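Local coordinates for protein histidine--tRNA ligase (Thermus thermophilus, PDB 1H4V) that attaches L-histidine to its cognate tRNA(His) at the expense of ATP, working as a homodimeric class II aminoacyl-tRNA synthetase, at residues Val127-Leu132 with Asp140-Val145; Leu146-Leu151 with Leu159-Ser164; Leu257-Asp262 with Ala268-His273. All coordinates share one frame; numbering follows the deposited sequence.

Interaction 1: residues Val127-Leu132 with Asp140-Val145; sequences VNYEAL and DAEAVV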
# COMPACT_ATOMS: atom_id res chain seq x y z
N VAL A 127 0.25 0.80 -11.48
CA VAL A 127 1.44 -0.00 -11.35
C VAL A 127 2.44 0.57 -12.33
O VAL A 127 2.10 0.83 -13.47
CB VAL A 127 1.16 -1.47 -11.70
CG1 VAL A 127 2.48 -2.23 -11.84
CG2 VAL A 127 0.28 -2.11 -10.62
N ASN A 128 3.66 0.80 -11.87
CA ASN A 128 4.70 1.34 -12.75
C ASN A 128 5.85 0.38 -12.87
O ASN A 128 6.22 -0.29 -11.91
CB ASN A 128 5.25 2.67 -12.22
CG ASN A 128 4.34 3.85 -12.53
OD1 ASN A 128 3.36 4.11 -11.84
ND2 ASN A 128 4.67 4.57 -13.59
N TYR A 129 6.42 0.33 -14.06
CA TYR A 129 7.58 -0.50 -14.34
C TYR A 129 8.56 0.40 -15.08
O TYR A 129 8.19 1.09 -16.03
CB TYR A 129 7.23 -1.67 -15.26
CG TYR A 129 8.47 -2.36 -15.79
CD1 TYR A 129 9.25 -3.18 -14.97
CD2 TYR A 129 8.88 -2.16 -17.10
CE1 TYR A 129 10.41 -3.78 -15.44
CE2 TYR A 129 10.04 -2.75 -17.58
CZ TYR A 129 10.80 -3.56 -16.75
OH TYR A 129 11.94 -4.15 -17.23
N GLU A 130 9.81 0.38 -14.65
CA GLU A 130 10.84 1.22 -15.25
C GLU A 130 12.18 0.48 -15.38
O GLU A 130 12.66 -0.14 -14.42
CB GLU A 130 11.01 2.48 -14.39
CG GLU A 130 10.65 3.80 -15.06
CD GLU A 130 9.26 3.86 -15.67
OE1 GLU A 130 9.17 4.12 -16.88
OE2 GLU A 130 8.25 3.66 -14.96
N ALA A 131 12.77 0.54 -16.56
CA ALA A 131 14.08 -0.06 -16.85
C ALA A 131 14.97 1.12 -17.19
O ALA A 131 14.86 1.70 -18.27
CB ALA A 131 13.97 -1.01 -18.04
N LEU A 132 15.86 1.48 -16.28
CA LEU A 132 16.75 2.63 -16.46
C LEU A 132 18.21 2.28 -16.66
O LEU A 132 18.72 1.35 -16.04
CB LEU A 132 16.64 3.55 -15.25
CG LEU A 132 15.22 3.83 -14.79
CD1 LEU A 132 15.23 4.36 -13.37
CD2 LEU A 132 14.59 4.81 -15.74
N ASP A 140 12.87 -2.16 -24.72
CA ASP A 140 11.60 -1.59 -25.16
C ASP A 140 10.62 -2.73 -25.43
O ASP A 140 9.46 -2.69 -25.01
CB ASP A 140 11.78 -0.76 -26.43
CG ASP A 140 12.85 0.30 -26.27
OD1 ASP A 140 12.62 1.45 -26.70
OD2 ASP A 140 13.93 -0.02 -25.74
N ALA A 141 11.09 -3.76 -26.12
CA ALA A 141 10.24 -4.90 -26.43
C ALA A 141 9.83 -5.58 -25.12
O ALA A 141 8.70 -6.07 -24.99
CB ALA A 141 10.98 -5.88 -27.34
N GLU A 142 10.74 -5.62 -24.16
CA GLU A 142 10.46 -6.25 -22.87
C GLU A 142 9.38 -5.47 -22.11
O GLU A 142 8.48 -6.07 -21.53
CB GLU A 142 11.74 -6.35 -22.03
CG GLU A 142 11.55 -6.99 -20.68
CD GLU A 142 12.88 -7.32 -20.01
OE1 GLU A 142 13.16 -8.52 -19.78
OE2 GLU A 142 13.65 -6.38 -19.71
N ALA A 143 9.47 -4.15 -22.13
CA ALA A 143 8.49 -3.30 -21.46
C ALA A 143 7.11 -3.60 -22.02
O ALA A 143 6.14 -3.76 -21.26
CB ALA A 143 8.84 -1.83 -21.66
N VAL A 144 7.02 -3.67 -23.34
CA VAL A 144 5.76 -3.96 -24.03
C VAL A 144 5.23 -5.35 -23.65
O VAL A 144 4.08 -5.49 -23.24
CB VAL A 144 5.93 -3.89 -25.58
CG1 VAL A 144 4.68 -4.37 -26.26
CG2 VAL A 144 6.23 -2.44 -26.02
N VAL A 145 6.06 -6.37 -23.80
CA VAL A 145 5.65 -7.72 -23.46
C VAL A 145 5.27 -7.85 -21.99
O VAL A 145 4.30 -8.53 -21.66
CB VAL A 145 6.75 -8.75 -23.78
CG1 VAL A 145 6.26 -10.15 -23.46
CG2 VAL A 145 7.14 -8.65 -25.24
O HOH W 1 12.48 -3.83 -19.93

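Interaction 2: residues Leu146-Leu151 with Leu159-Ser164; sequences LLYECL and LKVKLS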
# COMPACT_ATOMS: atom_id res chain seq x y z
N LEU A 146 6.04 -7.22 -21.10
CA LEU A 146 5.74 -7.28 -19.67
C LEU A 146 4.35 -6.71 -19.35
O LEU A 146 3.62 -7.28 -18.54
CB LEU A 146 6.80 -6.53 -18.86
CG LEU A 146 8.13 -7.24 -18.58
CD1 LEU A 146 9.00 -6.35 -17.72
CD2 LEU A 146 7.88 -8.56 -17.87
N LEU A 147 4.00 -5.59 -19.98
CA LEU A 147 2.70 -4.98 -19.77
C LEU A 147 1.64 -5.91 -20.34
O LEU A 147 0.63 -6.19 -19.70
CB LEU A 147 2.62 -3.62 -20.46
CG LEU A 147 1.23 -3.00 -20.54
CD1 LEU A 147 0.66 -2.82 -19.13
CD2 LEU A 147 1.30 -1.67 -21.28
N TYR A 148 1.89 -6.39 -21.55
CA TYR A 148 0.98 -7.31 -22.21
C TYR A 148 0.72 -8.51 -21.29
O TYR A 148 -0.43 -8.89 -21.06
CB TYR A 148 1.60 -7.77 -23.53
CG TYR A 148 0.71 -8.64 -24.38
CD1 TYR A 148 -0.47 -8.14 -24.94
CD2 TYR A 148 1.06 -9.96 -24.66
CE1 TYR A 148 -1.27 -8.94 -25.74
CE2 TYR A 148 0.27 -10.77 -25.46
CZ TYR A 148 -0.90 -10.25 -26.00
OH TYR A 148 -1.68 -11.04 -26.81
N GLU A 149 1.80 -9.08 -20.75
CA GLU A 149 1.73 -10.23 -19.85
C GLU A 149 0.95 -9.96 -18.55
O GLU A 149 0.13 -10.77 -18.14
CB GLU A 149 3.13 -10.72 -19.49
CG GLU A 149 3.55 -11.97 -20.24
CD GLU A 149 2.77 -13.21 -19.82
OE1 GLU A 149 2.96 -13.69 -18.68
OE2 GLU A 149 1.95 -13.70 -20.63
N CYS A 150 1.23 -8.84 -17.88
CA CYS A 150 0.52 -8.52 -16.65
C CYS A 150 -0.97 -8.63 -16.91
O CYS A 150 -1.70 -9.24 -16.14
CB CYS A 150 0.82 -7.10 -16.18
SG CYS A 150 2.44 -6.79 -15.48
N LEU A 151 -1.41 -8.02 -18.01
CA LEU A 151 -2.81 -8.00 -18.38
C LEU A 151 -3.35 -9.36 -18.80
O LEU A 151 -4.47 -9.72 -18.46
CB LEU A 151 -3.05 -6.98 -19.50
CG LEU A 151 -2.56 -5.55 -19.24
CD1 LEU A 151 -2.74 -4.72 -20.51
CD2 LEU A 151 -3.33 -4.94 -18.08
N LEU A 159 -6.87 -8.03 -26.15
CA LEU A 159 -5.95 -6.95 -25.80
C LEU A 159 -5.30 -6.46 -27.07
O LEU A 159 -4.70 -7.25 -27.80
CB LEU A 159 -4.88 -7.46 -24.83
CG LEU A 159 -5.35 -7.78 -23.42
CD1 LEU A 159 -4.21 -8.38 -22.60
CD2 LEU A 159 -5.87 -6.50 -22.78
N LYS A 160 -5.42 -5.16 -27.35
CA LYS A 160 -4.83 -4.58 -28.55
C LYS A 160 -3.56 -3.79 -28.23
O LYS A 160 -3.60 -2.80 -27.50
CB LYS A 160 -5.84 -3.64 -29.25
CG LYS A 160 -7.23 -4.24 -29.52
CD LYS A 160 -7.19 -5.35 -30.56
CE LYS A 160 -8.59 -5.94 -30.77
NZ LYS A 160 -8.61 -7.12 -31.70
N VAL A 161 -2.44 -4.23 -28.78
CA VAL A 161 -1.17 -3.56 -28.56
C VAL A 161 -0.86 -2.58 -29.69
O VAL A 161 -0.80 -2.97 -30.86
CB VAL A 161 -0.01 -4.57 -28.47
CG1 VAL A 161 1.32 -3.85 -28.30
CG2 VAL A 161 -0.26 -5.51 -27.31
N LYS A 162 -0.68 -1.31 -29.35
CA LYS A 162 -0.37 -0.30 -30.36
C LYS A 162 1.02 0.25 -30.13
O LYS A 162 1.36 0.68 -29.03
CB LYS A 162 -1.44 0.79 -30.35
CG LYS A 162 -2.80 0.19 -30.69
CD LYS A 162 -3.87 1.22 -30.98
CE LYS A 162 -5.18 0.52 -31.32
NZ LYS A 162 -5.00 -0.50 -32.40
N LEU A 163 1.83 0.20 -31.18
CA LEU A 163 3.21 0.63 -31.12
C LEU A 163 3.48 1.82 -32.04
O LEU A 163 2.77 2.05 -33.01
CB LEU A 163 4.11 -0.55 -31.51
CG LEU A 163 5.63 -0.36 -31.55
CD1 LEU A 163 6.15 0.01 -30.18
CD2 LEU A 163 6.28 -1.65 -32.04
N SER A 164 4.52 2.58 -31.71
CA SER A 164 4.89 3.74 -32.51
C SER A 164 6.20 4.30 -32.01
O SER A 164 6.84 3.73 -31.11
CB SER A 164 3.80 4.82 -32.40
OG SER A 164 4.16 5.98 -33.14

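Interaction 3: residues Leu257-Asp262 with Ala268-His273; sequences LVRGLD and AFEVHH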
# COMPACT_ATOMS: atom_id res chain seq x y z
N LEU A 257 -0.40 7.68 -32.07
CA LEU A 257 0.21 7.66 -30.74
C LEU A 257 1.28 8.75 -30.69
O LEU A 257 2.25 8.69 -31.44
CB LEU A 257 0.87 6.31 -30.48
CG LEU A 257 0.47 5.56 -29.22
CD1 LEU A 257 1.36 4.34 -29.08
CD2 LEU A 257 0.61 6.47 -28.00
N VAL A 258 1.11 9.73 -29.81
CA VAL A 258 2.08 10.81 -29.73
C VAL A 258 2.50 11.15 -28.30
O VAL A 258 1.77 10.87 -27.35
CB VAL A 258 1.53 12.09 -30.41
CG1 VAL A 258 2.65 13.10 -30.60
CG2 VAL A 258 0.89 11.75 -31.74
N ARG A 259 3.68 11.74 -28.17
CA ARG A 259 4.23 12.17 -26.89
C ARG A 259 4.77 13.58 -27.12
O ARG A 259 5.81 13.76 -27.75
CB ARG A 259 5.37 11.24 -26.46
CG ARG A 259 5.01 9.75 -26.43
CD ARG A 259 4.03 9.38 -25.32
NE ARG A 259 3.83 7.93 -25.29
CZ ARG A 259 2.85 7.31 -24.65
NH1 ARG A 259 1.97 8.01 -23.96
NH2 ARG A 259 2.75 5.99 -24.71
N GLY A 260 4.05 14.57 -26.60
CA GLY A 260 4.43 15.95 -26.79
C GLY A 260 5.62 16.49 -26.02
O GLY A 260 6.34 17.35 -26.53
N LEU A 261 5.82 16.00 -24.80
CA LEU A 261 6.93 16.48 -23.98
C LEU A 261 8.28 16.20 -24.60
O LEU A 261 8.50 15.16 -25.21
CB LEU A 261 6.85 15.86 -22.58
CG LEU A 261 5.57 16.22 -21.81
CD1 LEU A 261 5.56 15.49 -20.48
CD2 LEU A 261 5.50 17.73 -21.61
N ASP A 262 9.20 17.16 -24.43
CA ASP A 262 10.54 17.07 -25.00
C ASP A 262 11.45 15.93 -24.53
O ASP A 262 12.45 15.63 -25.18
CB ASP A 262 11.26 18.40 -24.81
CG ASP A 262 10.64 19.53 -25.63
OD1 ASP A 262 10.82 19.53 -26.87
OD2 ASP A 262 9.98 20.42 -25.04
N ALA A 268 7.04 4.24 -28.13
CA ALA A 268 5.84 4.66 -27.42
C ALA A 268 4.88 3.52 -27.70
O ALA A 268 4.91 2.94 -28.78
CB ALA A 268 5.30 5.95 -27.99
N PHE A 269 4.04 3.18 -26.73
CA PHE A 269 3.12 2.09 -26.94
C PHE A 269 1.96 2.14 -25.97
O PHE A 269 2.04 2.78 -24.93
CB PHE A 269 3.85 0.75 -26.81
CG PHE A 269 4.37 0.48 -25.44
CD1 PHE A 269 3.59 -0.18 -24.50
CD2 PHE A 269 5.65 0.90 -25.08
CE1 PHE A 269 4.07 -0.42 -23.21
CE2 PHE A 269 6.15 0.66 -23.79
CZ PHE A 269 5.35 -0.01 -22.85
N GLU A 270 0.90 1.43 -26.33
CA GLU A 270 -0.30 1.37 -25.52
C GLU A 270 -1.00 0.04 -25.75
O GLU A 270 -0.82 -0.59 -26.80
CB GLU A 270 -1.24 2.52 -25.88
CG GLU A 270 -1.07 3.75 -25.02
CD GLU A 270 -1.92 4.93 -25.49
OE1 GLU A 270 -3.10 4.70 -25.84
OE2 GLU A 270 -1.40 6.07 -25.50
N VAL A 271 -1.78 -0.37 -24.76
CA VAL A 271 -2.55 -1.60 -24.84
C VAL A 271 -4.01 -1.18 -24.61
O VAL A 271 -4.34 -0.63 -23.56
CB VAL A 271 -2.12 -2.61 -23.76
CG1 VAL A 271 -2.89 -3.91 -23.95
CG2 VAL A 271 -0.64 -2.87 -23.87
N HIS A 272 -4.86 -1.45 -25.59
CA HIS A 272 -6.27 -1.08 -25.51
C HIS A 272 -7.16 -2.29 -25.27
O HIS A 272 -6.80 -3.42 -25.61
CB HIS A 272 -6.70 -0.40 -26.81
CG HIS A 272 -6.03 0.91 -27.06
ND1 HIS A 272 -6.48 2.09 -26.52
CD2 HIS A 272 -4.91 1.22 -27.76
CE1 HIS A 272 -5.67 3.08 -26.88
NE2 HIS A 272 -4.71 2.58 -27.63
N HIS A 273 -8.33 -2.04 -24.70
CA HIS A 273 -9.30 -3.10 -24.44
C HIS A 273 -10.73 -2.63 -24.69
O HIS A 273 -11.13 -1.56 -24.22
CB HIS A 273 -9.15 -3.61 -23.01
CG HIS A 273 -10.15 -4.65 -22.63
ND1 HIS A 273 -11.43 -4.34 -22.24
CD2 HIS A 273 -10.07 -6.00 -22.61
CE1 HIS A 273 -12.10 -5.46 -21.99
NE2 HIS A 273 -11.29 -6.48 -22.22

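Interaction 1: residues Val127-Leu132 with Asp140-Val145
Tyr-129 holds its CG anti to the backbone N (chi1 168°), which sends the ring out from the strand towards the helix, and Glu-142 starts the same way (chi1 -180°) with the rest of its chain stretched out. The two cross at about a right angle, ring and carboxylate planes 85° apart, and leave Tyr-129 OH 3.7 Å from Glu-142 OE2, too far for a direct bond. A single water closes that gap. It accepts a hydrogen bond from Tyr-129 OH over 2.8 Å and donates one to Glu-142 OE2 over another 2.8 Å. The phenol oxygen and the carboxylate are thus linked through one bridging water, which sits at the edge of the ring, in its plane, a position that suits a phenol O-H lying in the ring plane.

Further along the ring, Tyr-129 CE2 approaches Ala-143 CA at 4.2 Å, coming in obliquely; the small methyl of Ala-143 lets the helix backbone lie this close to an aromatic side chain. Phe-305 of the neighbouring strand also meets the ring.

The water is not the main partner of Glu-142. OE2 also makes a salt bridge to Arg-103, while OE1 makes one to Arg-352 of the second subunit, so each oxygen of this buried carboxylate has an arginine partner, and the pair probably stabilises its negative charge.

The strand 123-132 pairs in antiparallel fashion with 102-111, the hairpin of class II motif 2, and helix 137-153 follows it in the chain. Residues 127-132 and 140-145 therefore join motif 2 to the helix packed across one face of the large, mostly antiparallel sheet that defines the class II synthetase catalytic domain.

Interaction 2: residues Leu146-Leu151 with Leu159-Ser164
This is an apolar helix-on-strand contact between the later part of helix 137-153 and the start of strand 160-165, to which the chain returns after a short connection. Four side chains carry it: Tyr-148 and Leu-151 from the helix, Leu-159 and Val-161 from the strand side.

Tyr-148 reaches the strand with one flank of its ring, CD1 and CE1. Its chi1 of -175° turns the ring away from the backbone N and out beside the carbonyl carbon, so that this flank runs along the two aliphatic residues. Val-161 stands roughly perpendicular to the tyrosine and uses one branch: CG2 comes to 3.5 Å from Tyr-148 CD1. Next to this, Leu-159 offers its CB to Tyr-148 CE1 at 4.0 Å. Both come obliquely to the ring.

One turn further on, Leu-151 CB meets Leu-159 CD1 at 3.6 Å. Leu-159 is thereby held twice, by its CB beside Tyr-148 CE1 and by a branch tip against the second helix residue. Val-271 of the adjacent strand also touches Leu-151, and Pro-250 touches Tyr-148.

With only carbon atoms meeting between the four side chains, the fit rests on shape and the exclusion of water, and no polar bond within it sets the direction of the groups.

Interaction 3: residues Leu257-Asp262 with Ala268-His273
Van der Waals contacts come first, and most of them belong to Leu-257. Its CD1 lies over the strand backbone, 3.6 Å from Phe-269 CA, and makes an apolar contact with Ala-268 CB at 4.4 Å. The other aliphatic contacts are with charged groups. Leu-257 CD2 presses against the carboxylate of Glu-270, with OE2 only 3.2 Å away; the leucine chi1 of -126° is off a staggered value and may reflect this crowding. CD2 also stands 3.9 Å above the guanidinium plane of Arg-259, towards its rim. Ala-268 CB touches the same guanidinium at its edge, 3.7 Å from Arg-259 NE.

Charge is the second element. Arg-259, bent at chi2 (-69°), turns back beside the strand and brings NH1 to 4.2 Å from Glu-270 OE2. The oxygen is well out of the guanidinium plane, so this is attraction at a distance and not a salt bridge. Arg-259 NH2 has a weak hydrogen bond to the carbonyl of Gly-285 on the next strand.

Replacing Leu-257 by alanine would probably open a gap above Phe-269 CA and leave the Glu-270 carboxylate and the arginine head freer to turn.

The sequence Leu-Val-Arg-Gly-Leu-Asp belongs to the histidine A (HisA) motif specific to histidyl-tRNA synthetases, and its place over strand 267-272 is consistent with a wall of the histidine and ATP pocket, as in relatives; this model is ligand-free.

Overall arrangement
Interactions 1 and 2 lie in series on helix 137-153, their centres about 10 Å apart, and meet where Tyr-129 CZ packs on Leu-146 CD1 at 3.5 Å. Together they trace a beta-alpha-beta crossover between parallel strands 123-132 and 160-165, with three strands between them. Interaction 3, about 12 Å from interaction 2 between centres, uses the neighbouring strand: Lys-162 N lies 2.7 Å from Glu-270 O in a probable hydrogen bond. Phe-269 points to the helix, its CG 3.5 Å from Val-144 CG2, whereas Ala-268 and Glu-270 turn to the HisA loop, which probably borders the histidine and ATP pocket; interactions 1 and 2 lie on the opposite, helix-covered face of the sheet.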